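Local coordinates for protein putative enoyl-CoA hydratase/isomerase (Mycobacterium abscessus, PDB 3RSI) that probably acts as a hydro-lyase in lipid metabolism, with an enoyl-CoA hydratase/isomerase (crotonase) fold, at residues B[231-234]-B[235-239]. Sequence-based numbering, arbitrary orientation.
Sequences RAIE and ARLTR
Ala-235 lies in the middle of helix 227-242, in the C-terminal helical part of this crotonase-like chain, and its N-H donates to Arg-231 O, with N and O 2.9 Å apart. The pattern is the i to i+4 bonding of an alpha helix. Arg-236 N follows with a bond to Ala-232 O. Its side chain runs beside that of Ile-233, both pointing the same way. Arg-236 CG lies anti to its backbone N (chi1 169°) and the chain bends at chi3, which brings Arg-236 NH1 back to 3.9 Å from Ile-233 CG1. The guanidinium meets the isoleucine obliquely, and both residues touch Arg-221 of helix 209-222. Leu-237 N bonds to Ile-233 O at 3.3 Å. Leu-237 CD1 sits 4.3 Å from Ile-233 CG2, a loose apolar contact, and the leucine packs on Glu-217 and Ala-218. Thr-238 OG1 donates to Glu-234 O at 2.8 Å, from above the carbonyl plane; chi1 of -66° turns the hydroxyl back toward that oxygen. The Glu-234 chain is extended, and its OE2 accepts from Val-152 N of the second subunit. Arg-239 lays one guanidinium face over Ala-235 O. A water donates to Ala-232 O and accepts from Arg-239 NH2 at 2.6 Å.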
ATOM      1  N   ARG B 231      10.925 -13.587  -5.106  1.00 15.59           N
ATOM      2  CA  ARG B 231      12.035 -14.040  -4.254  1.00 15.79           C
ATOM      3  C   ARG B 231      13.257 -14.520  -5.042  1.00 15.55           C
ATOM      4  O   ARG B 231      14.385 -14.343  -4.574  1.00 14.45           O
ATOM      5  CB  ARG B 231      11.590 -15.105  -3.265  1.00 16.40           C
ATOM      6  CG  ARG B 231      10.871 -14.518  -2.058  1.00 17.71           C
ATOM      7  CD  ARG B 231      10.620 -15.570  -1.020  1.00 21.01           C
ATOM      8  NE  ARG B 231       9.573 -16.492  -1.419  1.00 23.17           N
ATOM      9  CZ  ARG B 231       9.744 -17.778  -1.723  1.00 24.84           C
ATOM     10  NH1 ARG B 231      10.940 -18.350  -1.686  1.00 22.83           N
ATOM     11  NH2 ARG B 231       8.681 -18.505  -2.059  1.00 24.41           N
ATOM     12  N   ALA B 232      13.043 -15.122  -6.214  1.00 15.27           N
ATOM     13  CA  ALA B 232      14.169 -15.480  -7.095  1.00 15.96           C
ATOM     14  C   ALA B 232      14.975 -14.244  -7.535  1.00 15.94           C
ATOM     15  O   ALA B 232      16.205 -14.269  -7.516  1.00 15.05           O
ATOM     16  CB  ALA B 232      13.688 -16.257  -8.333  1.00 16.59           C
ATOM     17  N   ILE B 233      14.266 -13.176  -7.916  1.00 15.56           N
ATOM     18  CA  ILE B 233      14.880 -11.879  -8.284  1.00 15.78           C
ATOM     19  C   ILE B 233      15.709 -11.341  -7.100  1.00 15.83           C
ATOM     20  O   ILE B 233      16.892 -11.004  -7.242  1.00 15.78           O
ATOM     21  CB  ILE B 233      13.794 -10.847  -8.723  1.00 15.34           C
ATOM     22  CG1 ILE B 233      13.182 -11.255 -10.064  1.00 16.93           C
ATOM     23  CG2 ILE B 233      14.358  -9.439  -8.804  1.00 14.70           C
ATOM     24  CD1 ILE B 233      11.919 -10.450 -10.466  1.00 16.83           C
ATOM     25  N   GLU B 234      15.089 -11.314  -5.926  1.00 15.76           N
ATOM     26  CA  GLU B 234      15.767 -10.924  -4.689  1.00 15.90           C
ATOM     27  C   GLU B 234      17.061 -11.734  -4.433  1.00 15.75           C
ATOM     28  O   GLU B 234      18.101 -11.167  -4.104  1.00 15.59           O
ATOM     29  CB  GLU B 234      14.804 -11.083  -3.511  1.00 15.79           C
ATOM     30  CG  GLU B 234      15.387 -10.661  -2.147  1.00 15.48           C
ATOM     31  CD  GLU B 234      14.353 -10.766  -1.045  1.00 17.10           C
ATOM     32  OE1 GLU B 234      13.955 -11.911  -0.711  1.00 16.33           O
ATOM     33  OE2 GLU B 234      13.902  -9.704  -0.553  1.00 16.81           O
ATOM     34  N   ALA B 235      16.991 -13.054  -4.587  1.00 16.27           N
ATOM     35  CA  ALA B 235      18.153 -13.928  -4.328  1.00 16.60           C
ATOM     36  C   ALA B 235      19.298 -13.640  -5.300  1.00 16.86           C
ATOM     37  O   ALA B 235      20.469 -13.613  -4.903  1.00 16.67           O
ATOM     38  CB  ALA B 235      17.757 -15.394  -4.408  1.00 16.58           C
ATOM     39  N   ARG B 236      18.954 -13.404  -6.560  1.00 16.95           N
ATOM     40  CA  ARG B 236      19.949 -13.156  -7.606  1.00 17.99           C
ATOM     41  C   ARG B 236      20.779 -11.918  -7.281  1.00 16.62           C
ATOM     42  O   ARG B 236      21.992 -11.869  -7.548  1.00 17.11           O
ATOM     43  CB  ARG B 236      19.266 -12.989  -8.973  1.00 19.11           C
ATOM     44  CG  ARG B 236      20.167 -12.476 -10.102  1.00 23.70           C
ATOM     45  CD  ARG B 236      19.404 -12.232 -11.424  1.00 29.45           C
ATOM     46  NE  ARG B 236      18.841 -10.871 -11.536  1.00 32.11           N
ATOM     47  CZ  ARG B 236      17.553 -10.582 -11.759  1.00 34.59           C
ATOM     48  NH1 ARG B 236      16.642 -11.544 -11.919  1.00 33.82           N
ATOM     49  NH2 ARG B 236      17.168  -9.308 -11.841  1.00 36.46           N
ATOM     50  N   LEU B 237      20.121 -10.919  -6.707  1.00 14.75           N
ATOM     51  CA  LEU B 237      20.783  -9.667  -6.303  1.00 13.97           C
ATOM     52  C   LEU B 237      21.394  -9.750  -4.883  1.00 13.49           C
ATOM     53  O   LEU B 237      22.281  -8.983  -4.533  1.00 14.03           O
ATOM     54  CB  LEU B 237      19.764  -8.515  -6.399  1.00 13.52           C
ATOM     55  CG  LEU B 237      19.439  -8.143  -7.859  1.00 13.79           C
ATOM     56  CD1 LEU B 237      18.088  -7.437  -8.043  1.00 12.99           C
ATOM     57  CD2 LEU B 237      20.552  -7.254  -8.373  1.00 14.59           C
ATOM     58  N   THR B 238      20.928 -10.684  -4.071  1.00 13.19           N
ATOM     59  CA  THR B 238      21.462 -10.835  -2.718  1.00 13.81           C
ATOM     60  C   THR B 238      22.791 -11.598  -2.710  1.00 14.36           C
ATOM     61  O   THR B 238      23.704 -11.250  -1.969  1.00 14.22           O
ATOM     62  CB  THR B 238      20.422 -11.509  -1.818  1.00 13.73           C
ATOM     63  OG1 THR B 238      19.304 -10.620  -1.666  1.00 14.03           O
ATOM     64  CG2 THR B 238      20.993 -11.861  -0.437  1.00 14.15           C
ATOM     65  N   ARG B 239      22.894 -12.626  -3.547  1.00 15.31           N
ATOM     66  CA  ARG B 239      24.072 -13.503  -3.572  1.00 16.35           C
ATOM     67  C   ARG B 239      25.386 -12.749  -3.761  1.00 15.34           C
ATOM     68  O   ARG B 239      26.322 -12.979  -2.999  1.00 15.14           O
ATOM     69  CB  ARG B 239      23.946 -14.599  -4.647  1.00 17.62           C
ATOM     70  CG  ARG B 239      23.086 -15.767  -4.253  1.00 23.04           C
ATOM     71  CD  ARG B 239      23.036 -16.850  -5.348  1.00 29.28           C
ATOM     72  NE  ARG B 239      21.657 -17.295  -5.573  1.00 34.10           N
ATOM     73  CZ  ARG B 239      20.935 -17.096  -6.679  1.00 37.38           C
ATOM     74  NH1 ARG B 239      21.435 -16.481  -7.753  1.00 39.28           N
ATOM     75  NH2 ARG B 239      19.688 -17.548  -6.719  1.00 39.30           N
TER
HETATM   76  O   HOH W   1      17.435 -16.835  -7.770  1.00 26.04           O